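Local atomic coordinates of hypothetical protein, GDSL-like Lipase/Acylhydrolase family protein (Bacteroides uniformis, PDB entry 4M8K), a protein that probably hydrolyses ester or acyl bonds, as a putative lipase or acylhydrolase of the GDSL-like family whose substrate is not known. Residues Thr32-Val37 and Gly47-Lys52; Leu76-Ser81 and Ile106-Thr111; Tyr133-Trp138 and Ala149-Leu154; Thr170-Ser175 and Ile199-Gly204. All blocks are in the same frame, centred on the assembly; numbering follows the deposited sequence.

In the fold
The four contacts follow one another in series along the chain, around five parallel strands in the order 2-1-3-4-5 expected of a GDSL/SGNH-type hydrolase. Contact 1 lies in the loop after strand 22-27 and touches contact 2, on edge strand 75-81, with centres about 18 Å apart. Contact 2 reaches contact 3 through loop residue I106, which packs on L153 of helix 146-160. Contact 4 joins the loop after strand 165-170 to the short strand 201-202 and brushes contact 1 at W203 and K52. Contacts 1 and 3 have centres about 32 Å apart. Contacts 1, 2 and 4 thus order loops that connect the sheet strands, whereas contact 3 holds a loop against a helix.

Contact 1: Thr32-Val37 and Gly47-Lys52; sequences TFYGHV and GVPGEK
Y34 and P49 meet as ring face and ring carbon, with no hydrogen bond between their two segments. With CG anti to the backbone N (chi1 -167°), the Y34 ring extends beside 47-52, and P49 CD lies over one of its faces, 3.7 Å from the centroid, in a CH-pi contact. The two side chains cross at about a right angle, and CD sits nearer the CD2-CE2 rim than the ring centre. Closer to the backbone, Y34 CB presses on the carbonyl of G47, its distance to G47 O being 3.0 Å. G47 CA in turn covers one face of F33, 3.7 Å from CZ, and the want of a CB on G47 matters because one would collide with F33 CE1. A serine in place of F33 would remove the ring under G47 and would probably open a gap there and beside Y46 and T63, which the ring also touches. Each segment is folded on itself by a type II beta turn, F33 to H36 and V48 to E51. Together they shape the long loop between strand 22-27 and helix 64-71, which begins within the Gly-Asp-Ser signature of GDSL-like hydrolases.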
loop_
_atom_site.group_PDB
_atom_site.type_symbol
_atom_site.label_atom_id
_atom_site.label_comp_id
_atom_site.label_asym_id
_atom_site.label_seq_id
_atom_site.Cartn_x
_atom_site.Cartn_y
_atom_site.Cartn_z
ATOM N N THR A 32 8.146 1.272 -3.192
ATOM C CA THR A 32 9.407 0.536 -3.251
ATOM C C THR A 32 10.597 1.460 -3.424
ATOM O O THR A 32 10.474 2.550 -3.964
ATOM C CB THR A 32 9.536 -0.523 -4.401
ATOM O OG1 THR A 32 9.462 0.092 -5.713
ATOM C CG2 THR A 32 8.504 -1.618 -4.235
ATOM N N PHE A 33 11.745 0.996 -2.941
ATOM C CA PHE A 33 13.067 1.538 -3.313
ATOM C C PHE A 33 14.069 0.426 -3.069
ATOM O O PHE A 33 14.086 -0.189 -1.976
ATOM C CB PHE A 33 13.463 2.840 -2.551
ATOM C CG PHE A 33 14.479 3.679 -3.298
ATOM C CD1 PHE A 33 15.829 3.387 -3.203
ATOM C CD2 PHE A 33 14.081 4.748 -4.116
ATOM C CE1 PHE A 33 16.777 4.108 -3.926
ATOM C CE2 PHE A 33 15.006 5.500 -4.821
ATOM C CZ PHE A 33 16.372 5.172 -4.746
ATOM N N TYR A 34 14.852 0.126 -4.097
ATOM C CA TYR A 34 15.948 -0.859 -4.014
ATOM C C TYR A 34 16.734 -0.761 -2.712
ATOM O O TYR A 34 17.223 0.334 -2.345
ATOM C CB TYR A 34 16.895 -0.672 -5.225
ATOM C CG TYR A 34 17.849 -1.813 -5.394
ATOM C CD1 TYR A 34 17.380 -3.078 -5.754
ATOM C CD2 TYR A 34 19.222 -1.654 -5.161
ATOM C CE1 TYR A 34 18.224 -4.149 -5.876
ATOM C CE2 TYR A 34 20.100 -2.740 -5.309
ATOM C CZ TYR A 34 19.578 -3.979 -5.679
ATOM O OH TYR A 34 20.375 -5.082 -5.822
ATOM N N GLY A 35 16.859 -1.876 -2.007
ATOM C CA GLY A 35 17.601 -1.952 -0.748
ATOM C C GLY A 35 16.822 -1.525 0.476
ATOM O O GLY A 35 17.340 -1.532 1.577
ATOM N N HIS A 36 15.588 -1.120 0.302
ATOM C CA HIS A 36 14.812 -0.606 1.425
ATOM C C HIS A 36 13.464 -1.291 1.520
ATOM O O HIS A 36 12.505 -0.731 2.086
ATOM C CB HIS A 36 14.574 0.915 1.263
ATOM C CG HIS A 36 15.810 1.721 1.394
ATOM N ND1 HIS A 36 16.183 2.327 2.578
ATOM C CD2 HIS A 36 16.789 1.989 0.507
ATOM C CE1 HIS A 36 17.361 2.901 2.417
ATOM N NE2 HIS A 36 17.749 2.704 1.171
ATOM N N VAL A 37 13.350 -2.502 0.993
ATOM C CA VAL A 37 12.114 -3.292 1.205
ATOM C C VAL A 37 12.429 -4.546 1.969
ATOM O O VAL A 37 13.549 -5.037 1.921
ATOM C CB VAL A 37 11.461 -3.640 -0.154
ATOM C CG1 VAL A 37 10.963 -2.377 -0.817
ATOM C CG2 VAL A 37 12.439 -4.368 -1.089
ATOM N N GLY A 47 15.284 2.989 -7.997
ATOM C CA GLY A 47 16.653 2.752 -7.538
ATOM C C GLY A 47 17.285 1.431 -7.922
ATOM O O GLY A 47 18.270 1.041 -7.301
ATOM N N VAL A 48 16.778 0.764 -8.963
ATOM C CA VAL A 48 17.244 -0.567 -9.315
ATOM C C VAL A 48 18.425 -0.431 -10.316
ATOM O O VAL A 48 18.242 0.030 -11.427
ATOM C CB VAL A 48 16.163 -1.435 -9.943
ATOM C CG1 VAL A 48 16.711 -2.791 -10.345
ATOM C CG2 VAL A 48 14.958 -1.628 -8.995
ATOM N N PRO A 49 19.620 -0.863 -9.936
ATOM C CA PRO A 49 20.769 -0.750 -10.873
ATOM C C PRO A 49 20.506 -1.426 -12.222
ATOM O O PRO A 49 20.039 -2.581 -12.255
ATOM C CB PRO A 49 21.887 -1.459 -10.139
ATOM C CG PRO A 49 21.486 -1.459 -8.711
ATOM C CD PRO A 49 19.995 -1.482 -8.665
ATOM N N GLY A 50 20.777 -0.712 -13.317
ATOM C CA GLY A 50 20.604 -1.240 -14.669
ATOM C C GLY A 50 19.182 -1.279 -15.148
ATOM O O GLY A 50 18.904 -1.841 -16.191
ATOM N N GLU A 51 18.257 -0.720 -14.380
ATOM C CA GLU A 51 16.863 -0.678 -14.801
ATOM C C GLU A 51 16.363 0.743 -14.626
ATOM O O GLU A 51 15.357 0.993 -13.964
ATOM C CB GLU A 51 16.011 -1.675 -14.034
ATOM C CG GLU A 51 16.216 -3.087 -14.536
ATOM C CD GLU A 51 15.412 -4.112 -13.774
ATOM O OE1 GLU A 51 14.266 -3.810 -13.330
ATOM O OE2 GLU A 51 15.946 -5.229 -13.622
ATOM N N LYS A 52 17.073 1.674 -15.260
ATOM C CA LYS A 52 16.680 3.068 -15.231
ATOM C C LYS A 52 15.275 3.336 -15.782
ATOM O O LYS A 52 14.913 2.830 -16.838
ATOM C CB LYS A 52 17.686 3.845 -16.044
ATOM C CG LYS A 52 17.417 5.330 -16.089
ATOM C CD LYS A 52 18.090 5.943 -17.305
ATOM C CE LYS A 52 18.109 7.458 -17.197
ATOM N NZ LYS A 52 16.765 7.979 -16.791
#

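Contact 2: Leu76-Ser81 and Ile106-Thr111; sequences LERNNS and IHNLGT
E77 and R78 reach the 106-111 loop by different first torsions: E77 has CG anti to its backbone N (chi1 173°), R78 has CG anti to its carbonyl carbon (chi1 -71°), and both chains then bend at chi2. The bend in E77 sets OE2 2.7 Å from T111 N, in a bond that is almost straight (170°) although the N-H arrives from above the carboxylate plane. R78 lays CG along the backbone of the loop, 3.5 Å from L109 C, before NH1 reaches N108 OD1 at 2.8 Å. That bond is bent: the guanidinium and amide planes stand nearly perpendicular, and NH1 lies above the carbonyl plane of N108 rather than on a lone pair. The setting is the edge of the parallel sheet of a GDSL/SGNH-type fold, where the chain leaves strand 75-81 and passes by way of this loop to strand 114-118, with strand 22-27 between them. The loop runs roughly antiparallel to the edge strand, yet side chains and a water supply the polar links. N108 O receives two of them: N80 ND2 donates from 3.0 Å with the oxygen in its amide plane, and water 1, itself 3.0 Å from R78 NH1, donates as well. N80 CB packs on L109 CD2 at 3.8 Å, while N80 OD1 takes a hydrogen bond from N42.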
loop_
_atom_site.group_PDB
_atom_site.type_symbol
_atom_site.label_atom_id
_atom_site.label_comp_id
_atom_site.label_asym_id
_atom_site.label_seq_id
_atom_site.Cartn_x
_atom_site.Cartn_y
_atom_site.Cartn_z
ATOM N N LEU A 76 10.539 3.620 10.838
ATOM C CA LEU A 76 10.153 2.599 9.878
ATOM C C LEU A 76 10.278 1.270 10.555
ATOM O O LEU A 76 11.316 0.998 11.138
ATOM C CB LEU A 76 11.068 2.592 8.630
ATOM C CG LEU A 76 10.694 1.513 7.606
ATOM C CD1 LEU A 76 9.343 1.748 6.977
ATOM C CD2 LEU A 76 11.756 1.406 6.506
ATOM N N GLU A 77 9.223 0.459 10.529
ATOM C CA GLU A 77 9.296 -0.905 11.052
ATOM C C GLU A 77 9.584 -1.811 9.830
ATOM O O GLU A 77 10.716 -2.312 9.678
ATOM C CB GLU A 77 8.018 -1.257 11.781
ATOM C CG GLU A 77 7.885 -2.698 12.224
ATOM C CD GLU A 77 8.723 -3.043 13.453
ATOM O OE1 GLU A 77 9.457 -2.163 13.955
ATOM O OE2 GLU A 77 8.670 -4.204 13.913
ATOM N N ARG A 78 8.610 -1.984 8.923
ATOM C CA ARG A 78 8.869 -2.794 7.754
ATOM C C ARG A 78 8.248 -2.125 6.560
ATOM O O ARG A 78 7.099 -1.754 6.606
ATOM C CB ARG A 78 8.272 -4.202 7.857
ATOM C CG ARG A 78 8.971 -5.123 8.846
ATOM C CD ARG A 78 10.454 -5.398 8.500
ATOM N NE ARG A 78 10.907 -6.460 9.402
ATOM C CZ ARG A 78 10.660 -7.769 9.228
ATOM N NH1 ARG A 78 10.024 -8.236 8.152
ATOM N NH2 ARG A 78 11.087 -8.628 10.146
ATOM N N ASN A 79 9.015 -2.042 5.478
ATOM C CA ASN A 79 8.473 -1.692 4.165
ATOM C C ASN A 79 8.321 -2.944 3.265
ATOM O O ASN A 79 9.228 -3.287 2.477
ATOM C CB ASN A 79 9.336 -0.630 3.488
ATOM C CG ASN A 79 8.690 -0.109 2.215
ATOM O OD1 ASN A 79 7.574 -0.490 1.896
ATOM N ND2 ASN A 79 9.448 0.658 1.424
ATOM N N ASN A 80 7.190 -3.603 3.433
ATOM C CA ASN A 80 6.848 -4.755 2.601
ATOM C C ASN A 80 6.117 -4.306 1.353
ATOM O O ASN A 80 4.895 -4.355 1.270
ATOM C CB ASN A 80 6.008 -5.764 3.384
ATOM C CG ASN A 80 5.978 -7.123 2.726
ATOM O OD1 ASN A 80 6.086 -7.235 1.495
ATOM N ND2 ASN A 80 5.834 -8.161 3.530
ATOM N N SER A 81 6.896 -3.869 0.378
ATOM C CA SER A 81 6.394 -3.377 -0.883
ATOM C C SER A 81 7.061 -4.147 -2.001
ATOM O O SER A 81 8.216 -4.522 -1.902
ATOM C CB SER A 81 6.577 -1.855 -1.029
ATOM O OG SER A 81 5.848 -1.107 -0.024
ATOM N N ILE A 106 0.609 -10.344 4.665
ATOM C CA ILE A 106 0.066 -9.684 5.849
ATOM C C ILE A 106 0.678 -10.096 7.196
ATOM O O ILE A 106 0.548 -9.343 8.133
ATOM C CB ILE A 106 -1.472 -9.917 5.942
ATOM C CG1 ILE A 106 -1.820 -11.396 5.927
ATOM C CG2 ILE A 106 -2.181 -9.230 4.781
ATOM C CD1 ILE A 106 -3.301 -11.652 6.251
ATOM N N HIS A 107 1.354 -11.242 7.272
ATOM C CA HIS A 107 2.097 -11.652 8.481
ATOM C C HIS A 107 3.501 -11.085 8.601
ATOM O O HIS A 107 4.131 -11.270 9.646
ATOM C CB HIS A 107 2.220 -13.188 8.589
ATOM C CG HIS A 107 0.908 -13.907 8.663
ATOM N ND1 HIS A 107 0.349 -14.322 9.849
ATOM C CD2 HIS A 107 0.037 -14.282 7.686
ATOM C CE1 HIS A 107 -0.793 -14.931 9.608
ATOM N NE2 HIS A 107 -1.005 -14.922 8.301
ATOM N N ASN A 108 4.022 -10.440 7.574
ATOM C CA ASN A 108 5.406 -10.010 7.619
ATOM C C ASN A 108 5.507 -8.486 7.555
ATOM O O ASN A 108 5.941 -7.920 6.549
ATOM C CB ASN A 108 6.173 -10.705 6.487
ATOM C CG ASN A 108 7.654 -10.582 6.605
ATOM O OD1 ASN A 108 8.238 -10.334 7.661
ATOM N ND2 ASN A 108 8.306 -10.760 5.462
ATOM N N LEU A 109 5.107 -7.836 8.661
ATOM C CA LEU A 109 5.119 -6.384 8.805
ATOM C C LEU A 109 5.771 -5.896 10.099
ATOM O O LEU A 109 5.626 -4.720 10.465
ATOM C CB LEU A 109 3.681 -5.892 8.769
ATOM C CG LEU A 109 2.925 -6.162 7.454
ATOM C CD1 LEU A 109 1.495 -5.670 7.579
ATOM C CD2 LEU A 109 3.593 -5.460 6.318
ATOM N N GLY A 110 6.424 -6.815 10.816
ATOM C CA GLY A 110 7.012 -6.537 12.108
ATOM C C GLY A 110 5.965 -6.311 13.185
ATOM O O GLY A 110 4.905 -6.946 13.172
ATOM N N THR A 111 6.228 -5.327 14.049
ATOM C CA THR A 111 5.305 -4.955 15.137
ATOM C C THR A 111 4.938 -3.477 15.023
ATOM O O THR A 111 5.343 -2.670 15.809
ATOM C CB THR A 111 5.929 -5.260 16.541
ATOM O OG1 THR A 111 6.360 -6.621 16.559
ATOM C CG2 THR A 111 4.918 -5.148 17.645
HETATM O O HOH W 1 8.392 -7.066 5.976
#

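Contact 3: Tyr133-Trp138 and Ala149-Leu154; sequences YQYDGW and AFCYLL
Y135 and C151 mark the nearest backbone approach, 6.2 Å between their CA atoms, where the irregular loop 133-138 lies along helix 146-160 without a hydrogen bond across. This helix lies in the beta-alpha-beta crossover from strand 114-118 to strand 165-170, probably right-handed as is usual in parallel sheets, and the loop packs on its side carrying C151 and Y152. W138 carries most of the loop's share of the contact: its indole meets Y152 in a T-shaped (edge-to-face) pair with ring planes 83° apart. The CD2 edge of Y152 points at the six-membered ring, 3.7 Å from W138 CE3. Y152 CB stands almost straight above the five-membered ring of W138, 3.8 Å from that centroid, in a CH-pi contact. On the opposite face of the indole sits D136 CA, and the ring is thus held flat between the helix and its own loop. Its rotation is further fixed by NE1, which donates to Q134 O at 2.9 Å in a bent bond from above the carbonyl plane. Q134 NE2 bonds to D142 and also to D136 O of its own loop. C151 CB packs close against the same carbonyl oxygen, 3.0 Å from Q134 O. With SG anti to its carbonyl carbon (chi1 -65°), C151 brings its sulfur obliquely to the Y135 ring, which also stacks with H188; the sulfur-aromatic contact places SG 3.6 Å from Y135 CE1.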
loop_
_atom_site.group_PDB
_atom_site.type_symbol
_atom_site.label_atom_id
_atom_site.label_comp_id
_atom_site.label_asym_id
_atom_site.label_seq_id
_atom_site.Cartn_x
_atom_site.Cartn_y
_atom_site.Cartn_z
ATOM N N TYR A 133 -18.684 -8.016 -3.194
ATOM C CA TYR A 133 -18.392 -7.703 -1.808
ATOM C C TYR A 133 -18.636 -8.956 -1.006
ATOM O O TYR A 133 -19.575 -9.687 -1.272
ATOM C CB TYR A 133 -19.281 -6.583 -1.291
ATOM C CG TYR A 133 -19.012 -5.306 -2.018
ATOM C CD1 TYR A 133 -17.837 -4.610 -1.783
ATOM C CD2 TYR A 133 -19.896 -4.818 -2.993
ATOM C CE1 TYR A 133 -17.561 -3.437 -2.437
ATOM C CE2 TYR A 133 -19.602 -3.645 -3.700
ATOM C CZ TYR A 133 -18.441 -2.948 -3.401
ATOM O OH TYR A 133 -18.114 -1.760 -4.049
ATOM N N GLN A 134 -17.754 -9.236 -0.063
ATOM C CA GLN A 134 -17.745 -10.496 0.646
ATOM C C GLN A 134 -17.067 -10.309 1.978
ATOM O O GLN A 134 -15.834 -10.115 2.079
ATOM C CB GLN A 134 -17.046 -11.601 -0.189
ATOM C CG GLN A 134 -17.065 -12.983 0.479
ATOM C CD GLN A 134 -16.467 -14.128 -0.377
ATOM O OE1 GLN A 134 -15.949 -13.933 -1.470
ATOM N NE2 GLN A 134 -16.526 -15.319 0.158
ATOM N N TYR A 135 -17.838 -10.465 3.052
ATOM C CA TYR A 135 -17.318 -10.170 4.381
ATOM C C TYR A 135 -17.063 -11.392 5.300
ATOM O O TYR A 135 -16.807 -11.248 6.486
ATOM C CB TYR A 135 -18.283 -9.153 5.017
ATOM C CG TYR A 135 -18.379 -7.884 4.184
ATOM C CD1 TYR A 135 -17.313 -7.022 4.101
ATOM C CD2 TYR A 135 -19.516 -7.583 3.423
ATOM C CE1 TYR A 135 -17.387 -5.870 3.339
ATOM C CE2 TYR A 135 -19.606 -6.418 2.649
ATOM C CZ TYR A 135 -18.536 -5.554 2.613
ATOM O OH TYR A 135 -18.562 -4.396 1.859
ATOM N N ASP A 136 -17.104 -12.602 4.748
ATOM C CA ASP A 136 -16.726 -13.811 5.473
ATOM C C ASP A 136 -16.703 -14.959 4.475
ATOM O O ASP A 136 -17.204 -14.811 3.346
ATOM C CB ASP A 136 -17.689 -14.123 6.635
ATOM C CG ASP A 136 -16.942 -14.652 7.896
ATOM O OD1 ASP A 136 -15.982 -15.491 7.778
ATOM O OD2 ASP A 136 -17.318 -14.248 9.015
ATOM N N GLY A 137 -16.169 -16.101 4.884
ATOM C CA GLY A 137 -16.296 -17.356 4.118
ATOM C C GLY A 137 -15.383 -17.473 2.890
ATOM O O GLY A 137 -15.626 -18.286 1.998
ATOM N N TRP A 138 -14.333 -16.667 2.852
ATOM C CA TRP A 138 -13.465 -16.570 1.678
ATOM C C TRP A 138 -12.783 -17.888 1.353
ATOM O O TRP A 138 -12.021 -18.450 2.180
ATOM C CB TRP A 138 -12.403 -15.531 1.899
ATOM C CG TRP A 138 -12.909 -14.167 2.316
ATOM C CD1 TRP A 138 -13.384 -13.202 1.508
ATOM C CD2 TRP A 138 -12.969 -13.644 3.639
ATOM N NE1 TRP A 138 -13.731 -12.101 2.222
ATOM C CE2 TRP A 138 -13.454 -12.323 3.536
ATOM C CE3 TRP A 138 -12.627 -14.144 4.896
ATOM C CZ2 TRP A 138 -13.663 -11.513 4.642
ATOM C CZ3 TRP A 138 -12.821 -13.332 6.006
ATOM C CH2 TRP A 138 -13.348 -12.032 5.868
ATOM N N ALA A 149 -10.905 -10.148 -2.074
ATOM C CA ALA A 149 -9.508 -10.003 -1.619
ATOM C C ALA A 149 -9.253 -8.790 -0.718
ATOM O O ALA A 149 -8.614 -8.939 0.311
ATOM C CB ALA A 149 -8.571 -9.996 -2.807
ATOM N N PHE A 150 -9.806 -7.630 -1.072
ATOM C CA PHE A 150 -9.638 -6.410 -0.297
ATOM C C PHE A 150 -10.420 -6.478 0.983
ATOM O O PHE A 150 -9.961 -6.029 2.030
ATOM C CB PHE A 150 -10.041 -5.165 -1.124
ATOM C CG PHE A 150 -9.600 -3.891 -0.505
ATOM C CD1 PHE A 150 -8.280 -3.465 -0.569
ATOM C CD2 PHE A 150 -10.526 -3.097 0.169
ATOM C CE1 PHE A 150 -7.882 -2.294 0.080
ATOM C CE2 PHE A 150 -10.138 -1.899 0.771
ATOM C CZ PHE A 150 -8.817 -1.504 0.725
ATOM N N CYS A 151 -11.616 -7.070 0.938
ATOM C CA CYS A 151 -12.299 -7.355 2.203
ATOM C C CYS A 151 -11.426 -8.263 3.089
ATOM O O CYS A 151 -11.305 -8.053 4.301
ATOM C CB CYS A 151 -13.645 -8.040 1.940
ATOM S SG CYS A 151 -14.929 -7.078 1.061
ATOM N N TYR A 152 -10.876 -9.340 2.507
ATOM C CA TYR A 152 -10.136 -10.310 3.312
ATOM C C TYR A 152 -8.918 -9.589 3.909
ATOM O O TYR A 152 -8.517 -9.833 5.057
ATOM C CB TYR A 152 -9.800 -11.566 2.491
ATOM C CG TYR A 152 -8.770 -12.532 3.096
ATOM C CD1 TYR A 152 -7.395 -12.325 2.942
ATOM C CD2 TYR A 152 -9.165 -13.651 3.785
ATOM C CE1 TYR A 152 -6.449 -13.214 3.472
ATOM C CE2 TYR A 152 -8.233 -14.556 4.288
ATOM C CZ TYR A 152 -6.894 -14.341 4.132
ATOM O OH TYR A 152 -6.001 -15.214 4.670
ATOM N N LEU A 153 -8.364 -8.674 3.142
ATOM C CA LEU A 153 -7.169 -7.924 3.547
ATOM C C LEU A 153 -7.437 -7.130 4.794
ATOM O O LEU A 153 -6.743 -7.282 5.818
ATOM C CB LEU A 153 -6.708 -6.998 2.399
ATOM C CG LEU A 153 -5.435 -6.174 2.673
ATOM C CD1 LEU A 153 -4.238 -7.068 2.949
ATOM C CD2 LEU A 153 -5.122 -5.254 1.506
ATOM N N LEU A 154 -8.427 -6.254 4.737
ATOM C CA LEU A 154 -8.709 -5.434 5.919
ATOM C C LEU A 154 -9.171 -6.302 7.093
ATOM O O LEU A 154 -8.800 -6.048 8.231
ATOM C CB LEU A 154 -9.716 -4.346 5.623
ATOM C CG LEU A 154 -9.357 -3.401 4.459
ATOM C CD1 LEU A 154 -10.290 -2.201 4.447
ATOM C CD2 LEU A 154 -7.935 -2.906 4.562
#

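Contact 4: Thr170-Ser175 and Ile199-Gly204; sequences TNSELS and IDKQWG
K201 reaches across to 170-175 with an extended chain, and three acceptors from consecutive residues meet its NZ. E173 OE1 makes the salt bridge, 2.9 Å from K201 NZ, using the anti lone pair of the carboxylate as the two chains slide past each other in opposite directions. S172 OG accepts a second hydrogen bond, also 2.9 Å from NZ. The third acceptor is N171 OD1, 3.1 Å from NZ, approached from above its carbonyl plane, while N171 ND2 is spent on T121. A leucine in place of K201 would remove the ammonium and would probably leave E173 without its opposite charge and N171 OD1 and S172 OG without their shared donor. Two waters extend the network to the backbone of I199. Water 2 accepts from I199 N at 2.8 Å and is hydrogen-bonded to S172 OG, whereas water 3 donates both to E173 OE1 and, at 2.6 Å, to I199 O. The I199 side chain meets S172 OG only through CB and CG1, and packs otherwise on helix 208-222. The network thus ties the loop between strand 165-170 and helix 176-189, which S175 begins as N-cap, to the small antiparallel pair of strands 201-202 and 205-206.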
loop_
_atom_site.group_PDB
_atom_site.type_symbol
_atom_site.label_atom_id
_atom_site.label_comp_id
_atom_site.label_asym_id
_atom_site.label_seq_id
_atom_site.Cartn_x
_atom_site.Cartn_y
_atom_site.Cartn_z
ATOM N N THR A 170 -5.560 5.238 -1.432
ATOM C CA THR A 170 -6.091 5.033 -2.807
ATOM C C THR A 170 -5.405 5.927 -3.838
ATOM O O THR A 170 -5.557 7.158 -3.846
ATOM C CB THR A 170 -7.622 5.248 -2.860
ATOM O OG1 THR A 170 -8.261 4.309 -1.999
ATOM C CG2 THR A 170 -8.177 5.062 -4.288
ATOM N N ASN A 171 -4.598 5.308 -4.697
ATOM C CA ASN A 171 -4.034 6.000 -5.848
ATOM C C ASN A 171 -5.098 6.742 -6.665
ATOM O O ASN A 171 -6.252 6.303 -6.777
ATOM C CB ASN A 171 -3.306 5.025 -6.765
ATOM C CG ASN A 171 -2.378 5.712 -7.755
ATOM O OD1 ASN A 171 -2.120 6.904 -7.654
ATOM N ND2 ASN A 171 -1.893 4.961 -8.725
ATOM N N SER A 172 -4.688 7.850 -7.265
ATOM C CA SER A 172 -5.520 8.507 -8.260
ATOM C C SER A 172 -5.488 7.718 -9.565
ATOM O O SER A 172 -4.587 6.908 -9.796
ATOM C CB SER A 172 -5.015 9.925 -8.495
ATOM O OG SER A 172 -3.664 9.869 -8.919
ATOM N N GLU A 173 -6.483 7.979 -10.411
ATOM C CA GLU A 173 -6.542 7.507 -11.805
ATOM C C GLU A 173 -6.728 5.992 -11.943
ATOM O O GLU A 173 -6.369 5.407 -12.936
ATOM C CB GLU A 173 -5.318 8.010 -12.580
ATOM C CG GLU A 173 -5.212 9.537 -12.521
ATOM C CD GLU A 173 -3.940 10.059 -13.158
ATOM O OE1 GLU A 173 -2.859 9.861 -12.603
ATOM O OE2 GLU A 173 -4.016 10.678 -14.218
ATOM N N LEU A 174 -7.327 5.365 -10.944
ATOM C CA LEU A 174 -7.709 3.945 -11.059
ATOM C C LEU A 174 -9.134 3.766 -11.572
ATOM O O LEU A 174 -9.911 4.700 -11.583
ATOM C CB LEU A 174 -7.545 3.248 -9.715
ATOM C CG LEU A 174 -6.122 3.307 -9.108
ATOM C CD1 LEU A 174 -6.086 2.398 -7.893
ATOM C CD2 LEU A 174 -4.995 2.956 -10.075
ATOM N N SER A 175 -9.490 2.549 -11.970
ATOM C CA SER A 175 -10.855 2.277 -12.407
ATOM C C SER A 175 -11.841 2.719 -11.382
ATOM O O SER A 175 -11.570 2.707 -10.200
ATOM C CB SER A 175 -11.051 0.775 -12.706
ATOM O OG SER A 175 -11.013 -0.048 -11.576
ATOM N N ILE A 199 -1.653 13.836 -8.193
ATOM C CA ILE A 199 -0.346 13.222 -8.020
ATOM C C ILE A 199 0.419 13.213 -9.356
ATOM O O ILE A 199 0.064 12.503 -10.277
ATOM C CB ILE A 199 -0.526 11.782 -7.476
ATOM C CG1 ILE A 199 -1.377 11.758 -6.191
ATOM C CG2 ILE A 199 0.790 11.157 -7.194
ATOM C CD1 ILE A 199 -0.879 12.648 -5.062
ATOM N N ASP A 200 1.511 13.961 -9.418
ATOM C CA ASP A 200 2.329 14.026 -10.593
ATOM C C ASP A 200 3.005 12.690 -10.808
ATOM O O ASP A 200 3.632 12.146 -9.898
ATOM C CB ASP A 200 3.374 15.141 -10.474
ATOM C CG ASP A 200 4.109 15.389 -11.758
ATOM O OD1 ASP A 200 3.482 15.952 -12.704
ATOM O OD2 ASP A 200 5.323 15.021 -11.853
ATOM N N LYS A 201 2.852 12.164 -12.003
ATOM C CA LYS A 201 3.459 10.901 -12.347
ATOM C C LYS A 201 4.319 10.973 -13.608
ATOM O O LYS A 201 4.047 11.702 -14.538
ATOM C CB LYS A 201 2.427 9.811 -12.515
ATOM C CG LYS A 201 1.602 9.478 -11.242
ATOM C CD LYS A 201 0.272 8.756 -11.532
ATOM C CE LYS A 201 -0.627 8.794 -10.296
ATOM N NZ LYS A 201 -1.939 8.163 -10.495
ATOM N N GLN A 202 5.343 10.143 -13.612
ATOM C CA GLN A 202 6.180 9.917 -14.779
ATOM C C GLN A 202 6.292 8.433 -14.962
ATOM O O GLN A 202 6.645 7.718 -14.036
ATOM C CB GLN A 202 7.531 10.532 -14.549
ATOM C CG GLN A 202 7.414 12.039 -14.380
ATOM C CD GLN A 202 8.690 12.702 -13.955
ATOM O OE1 GLN A 202 9.662 12.051 -13.659
ATOM N NE2 GLN A 202 8.682 14.027 -13.931
ATOM N N TRP A 203 6.027 7.954 -16.170
ATOM C CA TRP A 203 6.022 6.507 -16.438
ATOM C C TRP A 203 5.103 5.797 -15.495
ATOM O O TRP A 203 5.424 4.683 -15.034
ATOM C CB TRP A 203 7.431 5.893 -16.408
ATOM C CG TRP A 203 8.056 5.790 -17.726
ATOM C CD1 TRP A 203 7.744 6.490 -18.861
ATOM C CD2 TRP A 203 9.105 4.889 -18.089
ATOM N NE1 TRP A 203 8.548 6.083 -19.898
ATOM C CE2 TRP A 203 9.375 5.089 -19.458
ATOM C CE3 TRP A 203 9.807 3.889 -17.393
ATOM C CZ2 TRP A 203 10.393 4.391 -20.138
ATOM C CZ3 TRP A 203 10.815 3.181 -18.068
ATOM C CH2 TRP A 203 11.092 3.444 -19.424
ATOM N N GLY A 204 3.968 6.436 -15.222
ATOM C CA GLY A 204 2.855 5.822 -14.445
ATOM C C GLY A 204 3.122 5.692 -12.958
ATOM O O GLY A 204 2.269 5.133 -12.183
HETATM O O HOH W 2 -3.550 12.471 -9.784
HETATM O O HOH W 3 -1.964 12.289 -11.816
#